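Local coordinates for protein lasso peptide isopeptidase AtxE2 (Asticcacaulis excentricus, PDB 5TXE) that hydrolyses the isopeptide bond of the lasso peptides astexin-2 and astexin-3, opening the threaded knots into linear chains, at residues G50-S55 and G106-W111; T58-L63 and Q370-V375; F72-A77 and P386-N391. The protein carries 1 engineered substitution. All blocks are in the same frame, centred on the assembly; numbering follows the deposited sequence.

Contact 1. Residues G50-S55 and G106-W111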
loop_
_atom_site.group_PDB
_atom_site.type_symbol
_atom_site.label_atom_id
_atom_site.label_comp_id
_atom_site.label_asym_id
_atom_site.label_seq_id
_atom_site.Cartn_x
_atom_site.Cartn_y
_atom_site.Cartn_z
ATOM N N GLY A 50 -7.051 6.723 6.370
ATOM C CA GLY A 50 -7.223 5.899 5.148
ATOM C C GLY A 50 -6.297 4.679 5.073
ATOM O O GLY A 50 -5.534 4.405 5.975
ATOM N N THR A 51 -6.358 3.952 3.972
ATOM C CA THR A 51 -5.591 2.721 3.826
ATOM C C THR A 51 -4.108 3.011 3.872
ATOM O O THR A 51 -3.627 4.142 3.584
ATOM C CB THR A 51 -6.034 1.943 2.527
ATOM O OG1 THR A 51 -5.505 0.631 2.494
ATOM C CG2 THR A 51 -5.638 2.658 1.255
ATOM N N MET A 52 -3.377 1.959 4.163
ATOM C CA MET A 52 -1.961 2.054 4.393
ATOM C C MET A 52 -1.232 2.774 3.284
ATOM O O MET A 52 -0.466 3.672 3.543
ATOM C CB MET A 52 -1.335 0.669 4.537
ATOM C CG MET A 52 -1.844 -0.043 5.785
ATOM S SD MET A 52 -0.926 -1.579 6.126
ATOM C CE MET A 52 0.702 -1.125 5.470
ATOM N N SER A 53 -1.465 2.355 2.063
ATOM C CA SER A 53 -0.753 2.890 0.937
ATOM C C SER A 53 -1.721 3.699 0.122
ATOM O O SER A 53 -2.526 3.155 -0.582
ATOM C CB SER A 53 -0.165 1.756 0.098
ATOM O OG SER A 53 0.342 2.273 -1.112
ATOM N N ALA A 54 -1.651 5.011 0.237
ATOM C CA ALA A 54 -2.636 5.871 -0.361
ATOM C C ALA A 54 -2.014 6.700 -1.453
ATOM O O ALA A 54 -0.866 7.083 -1.360
ATOM C CB ALA A 54 -3.189 6.797 0.683
ATOM N N SER A 55 -2.797 6.998 -2.473
ATOM C CA SER A 55 -2.303 7.843 -3.546
ATOM C C SER A 55 -3.355 8.900 -3.921
ATOM O O SER A 55 -4.343 9.146 -3.186
ATOM C CB SER A 55 -1.924 6.955 -4.744
ATOM O OG SER A 55 -3.102 6.376 -5.287
ATOM N N GLY A 106 -15.296 0.408 16.295
ATOM C CA GLY A 106 -15.280 -0.458 15.157
ATOM C C GLY A 106 -14.017 -1.318 15.120
ATOM O O GLY A 106 -13.006 -0.994 15.744
ATOM N N GLU A 107 -14.132 -2.403 14.352
ATOM C CA GLU A 107 -13.064 -3.339 14.114
ATOM C C GLU A 107 -12.312 -2.996 12.815
ATOM O O GLU A 107 -12.854 -2.330 11.920
ATOM C CB GLU A 107 -13.642 -4.730 13.972
ATOM C CG GLU A 107 -14.111 -5.373 15.263
ATOM C CD GLU A 107 -14.841 -6.708 15.045
ATOM O OE1 GLU A 107 -15.338 -7.012 13.956
ATOM O OE2 GLU A 107 -14.970 -7.493 15.999
ATOM N N TYR A 108 -11.093 -3.525 12.690
ATOM C CA TYR A 108 -10.274 -3.338 11.511
ATOM C C TYR A 108 -10.958 -4.046 10.380
ATOM O O TYR A 108 -11.113 -5.233 10.400
ATOM C CB TYR A 108 -8.875 -3.867 11.760
ATOM C CG TYR A 108 -7.809 -3.570 10.743
ATOM C CD1 TYR A 108 -7.727 -4.311 9.578
ATOM C CD2 TYR A 108 -6.818 -2.660 11.003
ATOM C CE1 TYR A 108 -6.713 -4.120 8.678
ATOM C CE2 TYR A 108 -5.777 -2.435 10.082
ATOM C CZ TYR A 108 -5.729 -3.156 8.920
ATOM O OH TYR A 108 -4.737 -2.988 7.956
ATOM N N LEU A 109 -11.396 -3.260 9.400
ATOM C CA LEU A 109 -12.179 -3.738 8.271
ATOM C C LEU A 109 -11.257 -3.956 7.062
ATOM O O LEU A 109 -10.683 -3.016 6.511
ATOM C CB LEU A 109 -13.283 -2.737 7.958
ATOM C CG LEU A 109 -14.489 -3.213 7.178
ATOM C CD1 LEU A 109 -15.491 -2.090 7.022
ATOM C CD2 LEU A 109 -14.141 -3.742 5.802
ATOM N N PHE A 110 -11.091 -5.206 6.666
ATOM C CA PHE A 110 -10.141 -5.513 5.627
ATOM C C PHE A 110 -10.628 -5.043 4.246
ATOM O O PHE A 110 -11.786 -5.198 3.914
ATOM C CB PHE A 110 -9.876 -7.008 5.570
ATOM C CG PHE A 110 -9.079 -7.510 6.729
ATOM C CD1 PHE A 110 -7.786 -7.082 6.940
ATOM C CD2 PHE A 110 -9.636 -8.431 7.629
ATOM C CE1 PHE A 110 -7.034 -7.512 8.036
ATOM C CE2 PHE A 110 -8.903 -8.873 8.724
ATOM C CZ PHE A 110 -7.601 -8.394 8.923
ATOM N N TRP A 111 -9.705 -4.556 3.439
ATOM C CA TRP A 111 -9.985 -4.308 2.041
ATOM C C TRP A 111 -9.959 -5.628 1.319
ATOM O O TRP A 111 -8.937 -6.292 1.318
ATOM C CB TRP A 111 -8.883 -3.390 1.490
ATOM C CG TRP A 111 -9.115 -2.832 0.106
ATOM C CD1 TRP A 111 -10.129 -3.137 -0.768
ATOM C CD2 TRP A 111 -8.284 -1.870 -0.562
ATOM N NE1 TRP A 111 -9.961 -2.423 -1.933
ATOM C CE2 TRP A 111 -8.840 -1.644 -1.824
ATOM C CE3 TRP A 111 -7.113 -1.181 -0.204
ATOM C CZ2 TRP A 111 -8.315 -0.696 -2.707
ATOM C CZ3 TRP A 111 -6.562 -0.286 -1.099
ATOM C CH2 TRP A 111 -7.170 -0.051 -2.338
#
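Thr-51 and Trp-111 bring their CA atoms to within 8.5 Å of each other, the nearest approach of two backbones that run here without regular helix or strand. Both residues direct CB toward the other segment. Thr-51 directs its OG1 at the six-membered part of the indole, 3.6 Å from CE3 of Trp-111, while the methyl CG2 of Thr-51 rests 3.9 Å from CZ3 of Trp-111. The hydroxyl comes in obliquely to the ring. Its polar partner is the backbone O of Asn-127, so against the indole OG1 acts by packing. Trp-111 has CG anti to its own N (chi1 -170°), and this torsion carries the indole across to the threonine. Both loops belong to the N-terminal β-propeller half of a prolyl oligopeptidase-type enzyme, on the side that looks toward the catalytic domain: the side chain of Met-52 lies about 9 Å from that of His-638, the probable histidine of the charge relay system. Bound astexin-3 reaches this spot too, with apolar side-chain atoms packing on Trp-111 and on Ser-53. A looser touch sets SD of Met-52 4.5 Å from OH of Tyr-108. That hydroxyl is hydrogen-bonded to the O of Gly-125, and CD1 of Phe-110 lies in plane at the edge of the tyrosine ring.

Contact 2. Residues T58-L63 and Q370-V375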
loop_
_atom_site.group_PDB
_atom_site.type_symbol
_atom_site.label_atom_id
_atom_site.label_comp_id
_atom_site.label_asym_id
_atom_site.label_seq_id
_atom_site.Cartn_x
_atom_site.Cartn_y
_atom_site.Cartn_z
ATOM N N THR A 58 -7.124 8.023 -3.703
ATOM C CA THR A 58 -7.625 7.288 -2.534
ATOM C C THR A 58 -8.731 8.107 -1.895
ATOM O O THR A 58 -8.482 9.242 -1.440
ATOM C CB THR A 58 -6.496 7.059 -1.513
ATOM O OG1 THR A 58 -5.484 6.207 -2.076
ATOM C CG2 THR A 58 -7.078 6.427 -0.245
ATOM N N PRO A 59 -9.943 7.563 -1.810
ATOM C CA PRO A 59 -11.075 8.420 -1.365
ATOM C C PRO A 59 -11.213 8.581 0.155
ATOM O O PRO A 59 -12.247 8.235 0.736
ATOM C CB PRO A 59 -12.282 7.681 -1.914
ATOM C CG PRO A 59 -11.860 6.217 -1.881
ATOM C CD PRO A 59 -10.381 6.202 -2.162
ATOM N N LEU A 60 -10.187 9.113 0.782
ATOM C CA LEU A 60 -10.052 9.042 2.243
ATOM C C LEU A 60 -10.723 10.191 3.013
ATOM O O LEU A 60 -10.690 10.214 4.267
ATOM C CB LEU A 60 -8.568 8.897 2.661
ATOM C CG LEU A 60 -7.535 9.766 2.002
ATOM C CD1 LEU A 60 -7.821 11.219 2.344
ATOM C CD2 LEU A 60 -6.122 9.399 2.467
ATOM N N LEU A 61 -11.283 11.148 2.277
ATOM C CA LEU A 61 -12.002 12.250 2.899
ATOM C C LEU A 61 -13.181 12.641 2.057
ATOM O O LEU A 61 -13.219 12.302 0.860
ATOM C CB LEU A 61 -11.079 13.422 3.135
ATOM C CG LEU A 61 -10.478 14.108 1.918
ATOM C CD1 LEU A 61 -11.426 15.138 1.323
ATOM C CD2 LEU A 61 -9.205 14.796 2.334
ATOM N N SER A 62 -14.151 13.312 2.684
ATOM C CA SER A 62 -15.286 13.795 1.990
ATOM C C SER A 62 -15.683 15.174 2.466
ATOM O O SER A 62 -15.800 15.414 3.662
ATOM C CB SER A 62 -16.395 12.842 2.295
ATOM O OG SER A 62 -17.569 13.167 1.571
ATOM N N LEU A 63 -15.879 16.101 1.546
ATOM C CA LEU A 63 -16.326 17.472 1.911
ATOM C C LEU A 63 -17.811 17.515 2.014
ATOM O O LEU A 63 -18.519 16.872 1.238
ATOM C CB LEU A 63 -15.942 18.484 0.870
ATOM C CG LEU A 63 -14.449 18.675 0.751
ATOM C CD1 LEU A 63 -14.150 19.651 -0.376
ATOM C CD2 LEU A 63 -13.875 19.220 2.033
ATOM N N GLN A 370 6.866 13.780 7.688
ATOM C CA GLN A 370 5.509 14.222 8.016
ATOM C C GLN A 370 4.532 13.102 7.762
ATOM O O GLN A 370 4.244 12.782 6.632
ATOM C CB GLN A 370 5.121 15.404 7.090
ATOM C CG GLN A 370 3.672 15.853 7.170
ATOM C CD GLN A 370 3.381 16.385 8.547
ATOM O OE1 GLN A 370 3.923 17.402 8.901
ATOM N NE2 GLN A 370 2.593 15.652 9.364
ATOM N N PRO A 371 3.993 12.498 8.810
ATOM C CA PRO A 371 2.956 11.487 8.623
ATOM C C PRO A 371 1.700 12.103 8.068
ATOM O O PRO A 371 1.526 13.306 8.100
ATOM C CB PRO A 371 2.665 10.931 10.024
ATOM C CG PRO A 371 3.549 11.667 10.955
ATOM C CD PRO A 371 4.403 12.658 10.214
ATOM N N ARG A 372 0.811 11.261 7.609
ATOM C CA ARG A 372 -0.335 11.719 6.946
ATOM C C ARG A 372 -1.183 12.694 7.800
ATOM O O ARG A 372 -1.549 12.415 8.958
ATOM C CB ARG A 372 -1.175 10.535 6.476
ATOM C CG ARG A 372 -2.020 10.832 5.279
ATOM C CD ARG A 372 -2.684 9.570 4.736
ATOM N NE ARG A 372 -1.680 8.709 4.142
ATOM C CZ ARG A 372 -1.833 7.404 3.976
ATOM N NH1 ARG A 372 -2.957 6.794 4.343
ATOM N NH2 ARG A 372 -0.876 6.693 3.411
ATOM N N ARG A 373 -1.511 13.826 7.177
ATOM C CA ARG A 373 -2.337 14.831 7.775
ATOM C C ARG A 373 -3.177 15.484 6.701
ATOM O O ARG A 373 -2.989 15.227 5.494
ATOM C CB ARG A 373 -1.427 15.873 8.392
ATOM C CG ARG A 373 -0.581 16.548 7.367
ATOM C CD ARG A 373 0.090 17.784 7.882
ATOM N NE ARG A 373 0.968 18.284 6.851
ATOM C CZ ARG A 373 1.760 19.370 6.941
ATOM N NH1 ARG A 373 1.825 20.126 8.035
ATOM N NH2 ARG A 373 2.517 19.685 5.907
ATOM N N LEU A 374 -4.111 16.306 7.138
ATOM C CA LEU A 374 -4.894 17.114 6.214
ATOM C C LEU A 374 -4.302 18.526 6.092
ATOM O O LEU A 374 -3.841 19.107 7.056
ATOM C CB LEU A 374 -6.329 17.217 6.658
ATOM C CG LEU A 374 -7.360 16.146 6.302
ATOM C CD1 LEU A 374 -6.765 14.853 5.827
ATOM C CD2 LEU A 374 -8.319 15.957 7.438
ATOM N N VAL A 375 -4.432 19.077 4.900
ATOM C CA VAL A 375 -3.761 20.263 4.455
ATOM C C VAL A 375 -4.718 20.961 3.508
ATOM O O VAL A 375 -5.597 20.299 2.916
ATOM C CB VAL A 375 -2.479 19.728 3.805
ATOM C CG1 VAL A 375 -2.339 19.950 2.325
ATOM C CG2 VAL A 375 -1.267 19.913 4.666
#
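Leu-60 and Arg-372 meet carbon to carbon, and the arginine is the side chain to follow. From CB the chain runs out with CG anti to the backbone N (chi1 -153°), which aims it at the 58-63 segment. CB and CG are still approaching; CD of Arg-372 makes the touch, 4.1 Å from CD2 of Leu-60, the two side chains passing at a slant. There the chain bends at chi3, and beyond it the guanidinium nitrogens make polar contacts. NE forms a salt bridge with Glu-366. NH1 is bound by the backbone O of Ile-49 and by the O of Thr-51. NH2 reaches the O of Met-52 and packs on CB of Ala-54. With all three nitrogens engaged, the buried guanidinium is fixed in rotation, and its charge is probably balanced chiefly by Glu-366.

Beside it the contact is purely apolar: CD2 of Leu-61 stands 4.3 Å from CD1 of Leu-374, while Ala-364 lies against both Leu-60 and Leu-374. The 370-375 chain turns a corner at Arg-372. Just before it, NE2 of Gln-370 donates to the O of Pro-371 over 2.9 Å, nearly straight at 170° and on a lone pair in the carbonyl plane; NE2 also binds Asp-389. Strand 61-63 belongs to one antiparallel sheet and strand 373-378 to another, and Leu-61 and Leu-374 touch between the two, as side chains do between adjoining blades of a β-propeller.

Contact 3. Residues F72-A77 and P386-N391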
loop_
_atom_site.group_PDB
_atom_site.type_symbol
_atom_site.label_atom_id
_atom_site.label_comp_id
_atom_site.label_asym_id
_atom_site.label_seq_id
_atom_site.Cartn_x
_atom_site.Cartn_y
_atom_site.Cartn_z
ATOM N N PHE A 72 -13.589 12.421 7.746
ATOM C CA PHE A 72 -12.566 11.425 7.479
ATOM C C PHE A 72 -12.382 10.557 8.720
ATOM O O PHE A 72 -12.720 10.992 9.818
ATOM C CB PHE A 72 -11.242 12.111 7.146
ATOM C CG PHE A 72 -10.772 13.094 8.196
ATOM C CD1 PHE A 72 -11.323 14.338 8.282
ATOM C CD2 PHE A 72 -9.795 12.752 9.105
ATOM C CE1 PHE A 72 -10.881 15.245 9.239
ATOM C CE2 PHE A 72 -9.371 13.625 10.078
ATOM C CZ PHE A 72 -9.910 14.889 10.146
ATOM N N GLN A 73 -11.828 9.351 8.532
ATOM C CA GLN A 73 -11.520 8.397 9.602
ATOM C C GLN A 73 -10.086 8.403 9.995
ATOM O O GLN A 73 -9.190 8.427 9.146
ATOM C CB GLN A 73 -11.907 6.994 9.196
ATOM C CG GLN A 73 -11.798 5.983 10.312
ATOM C CD GLN A 73 -11.841 4.576 9.741
ATOM O OE1 GLN A 73 -12.806 3.778 9.976
ATOM N NE2 GLN A 73 -10.817 4.269 8.912
ATOM N N VAL A 74 -9.869 8.413 11.311
ATOM C CA VAL A 74 -8.527 8.332 11.915
ATOM C C VAL A 74 -8.378 6.994 12.599
ATOM O O VAL A 74 -9.305 6.509 13.222
ATOM C CB VAL A 74 -8.235 9.457 12.951
ATOM C CG1 VAL A 74 -6.861 9.260 13.559
ATOM C CG2 VAL A 74 -8.218 10.833 12.276
ATOM N N ARG A 75 -7.226 6.380 12.403
ATOM C CA ARG A 75 -6.934 5.093 12.976
ATOM C C ARG A 75 -5.692 5.272 13.805
ATOM O O ARG A 75 -4.689 5.859 13.363
ATOM C CB ARG A 75 -6.611 4.076 11.877
ATOM C CG ARG A 75 -6.175 2.730 12.422
ATOM C CD ARG A 75 -5.887 1.724 11.308
ATOM N NE ARG A 75 -4.754 2.103 10.481
ATOM C CZ ARG A 75 -3.485 2.047 10.850
ATOM N NH1 ARG A 75 -3.115 1.592 12.040
ATOM N NH2 ARG A 75 -2.557 2.442 10.000
ATOM N N GLN A 76 -5.750 4.745 15.005
ATOM C CA GLN A 76 -4.599 4.761 15.852
ATOM C C GLN A 76 -4.373 3.437 16.592
ATOM O O GLN A 76 -5.230 2.911 17.286
ATOM C CB GLN A 76 -4.690 5.891 16.846
ATOM C CG GLN A 76 -3.342 6.090 17.556
ATOM C CD GLN A 76 -3.195 7.442 18.178
ATOM O OE1 GLN A 76 -4.011 8.358 17.976
ATOM N NE2 GLN A 76 -2.165 7.580 18.946
ATOM N N ALA A 77 -3.162 2.940 16.472
ATOM C CA ALA A 77 -2.845 1.588 16.935
ATOM C C ALA A 77 -2.356 1.612 18.364
ATOM O O ALA A 77 -1.561 2.484 18.748
ATOM C CB ALA A 77 -1.774 0.977 16.019
ATOM N N PRO A 386 -1.426 23.688 6.930
ATOM C CA PRO A 386 -1.977 22.658 7.814
ATOM C C PRO A 386 -3.421 22.905 8.066
ATOM O O PRO A 386 -3.783 24.033 8.219
ATOM C CB PRO A 386 -1.259 22.893 9.146
ATOM C CG PRO A 386 -0.044 23.650 8.819
ATOM C CD PRO A 386 -0.351 24.451 7.580
ATOM N N LEU A 387 -4.231 21.866 8.031
ATOM C CA LEU A 387 -5.617 21.936 8.457
ATOM C C LEU A 387 -5.841 21.056 9.700
ATOM O O LEU A 387 -6.388 21.513 10.662
ATOM C CB LEU A 387 -6.522 21.488 7.328
ATOM C CG LEU A 387 -7.991 21.456 7.696
ATOM C CD1 LEU A 387 -8.531 22.837 8.028
ATOM C CD2 LEU A 387 -8.766 20.854 6.540
ATOM N N TYR A 388 -5.401 19.796 9.664
ATOM C CA TYR A 388 -5.568 18.853 10.785
ATOM C C TYR A 388 -4.470 17.775 10.800
ATOM O O TYR A 388 -4.303 17.048 9.815
ATOM C CB TYR A 388 -6.928 18.155 10.721
ATOM C CG TYR A 388 -7.126 17.158 11.816
ATOM C CD1 TYR A 388 -7.537 17.557 13.061
ATOM C CD2 TYR A 388 -6.872 15.802 11.613
ATOM C CE1 TYR A 388 -7.720 16.642 14.085
ATOM C CE2 TYR A 388 -7.029 14.856 12.631
ATOM C CZ TYR A 388 -7.456 15.268 13.864
ATOM O OH TYR A 388 -7.616 14.338 14.875
ATOM N N ASP A 389 -3.743 17.675 11.913
ATOM C CA ASP A 389 -2.693 16.684 12.054
ATOM C C ASP A 389 -3.041 15.800 13.237
ATOM O O ASP A 389 -3.042 16.281 14.357
ATOM C CB ASP A 389 -1.344 17.323 12.237
ATOM C CG ASP A 389 -0.183 16.301 12.091
ATOM O OD1 ASP A 389 -0.437 15.067 12.237
ATOM O OD2 ASP A 389 0.972 16.728 11.839
ATOM N N PRO A 390 -3.361 14.502 12.988
ATOM C CA PRO A 390 -3.765 13.647 14.083
ATOM C C PRO A 390 -2.566 13.280 14.928
ATOM O O PRO A 390 -2.754 12.651 15.942
ATOM C CB PRO A 390 -4.348 12.404 13.373
ATOM C CG PRO A 390 -3.592 12.322 12.107
ATOM C CD PRO A 390 -3.274 13.750 11.719
ATOM N N ASN A 391 -1.344 13.605 14.517
ATOM C CA ASN A 391 -0.208 13.396 15.383
ATOM C C ASN A 391 0.358 14.726 16.009
ATOM O O ASN A 391 0.099 15.786 15.513
ATOM C CB ASN A 391 0.839 12.619 14.599
ATOM C CG ASN A 391 0.393 11.183 14.316
ATOM O OD1 ASN A 391 0.156 10.403 15.246
ATOM N ND2 ASN A 391 0.243 10.839 13.053
#
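Phe-72 holds CG between its backbone N and carbonyl carbon (chi1 55°), Tyr-388 holds CG anti to N (chi1 178°), and the two rings are thereby swung into the same gap. They meet obliquely, centroids 5.3 Å apart and planes at 57°. The closest pair is CZ of Phe-72 with CD2 of Tyr-388, at 3.5 Å; CE2 of the tyrosine lies in plane at the edge of the phenylalanine ring. Val-74 uses both branches: CG2 lies 4.2 Å from CE2 of Tyr-388, and CG1 is 4.0 Å from CB of Pro-390. The tyrosine hydroxyl bonds to NH2 of Arg-87. With an alanine here in place of Tyr-388, ring and hydroxyl are gone, which is likely to leave a gap beside Phe-72 and Val-74 and Arg-87 without this partner. Beyond the ring, OD1 of Asp-389 accepts from N of Asn-391 at 2.9 Å, an Asx turn that bends the chain after the strand. Leu-387 and Tyr-388 form a classic β bulge opposite Leu-374. The first and last sheets of the propeller domain thus meet through side chains, consistent with the ring closure without a shared closing strand known from prolyl oligopeptidases.

Overall arrangement
Contacts 2 and 3 hold the same two sheets together: strands 61-63 and 69-78 are neighbours in one, 373-378 and 384-388 in the other, and the contact centres lie about 8 Å apart. Leu-374 joins them, belonging to contact 2 yet pairing its backbone with Leu-387 and Tyr-388 and packing on Phe-72. Contact 2 is fully buried, with aliphatic carbons beside a charged group; contact 3, farthest from the chain's centre, is partly buried and built round an aromatic pair, with Val-74 and Pro-390 beside it. Contact 1, also partly buried, differs in joining loops rather than strands and in facing the catalytic domain and bound peptide. Through the guanidinium of Arg-372, contact 2 is joined to the 50-55 loop of contact 1.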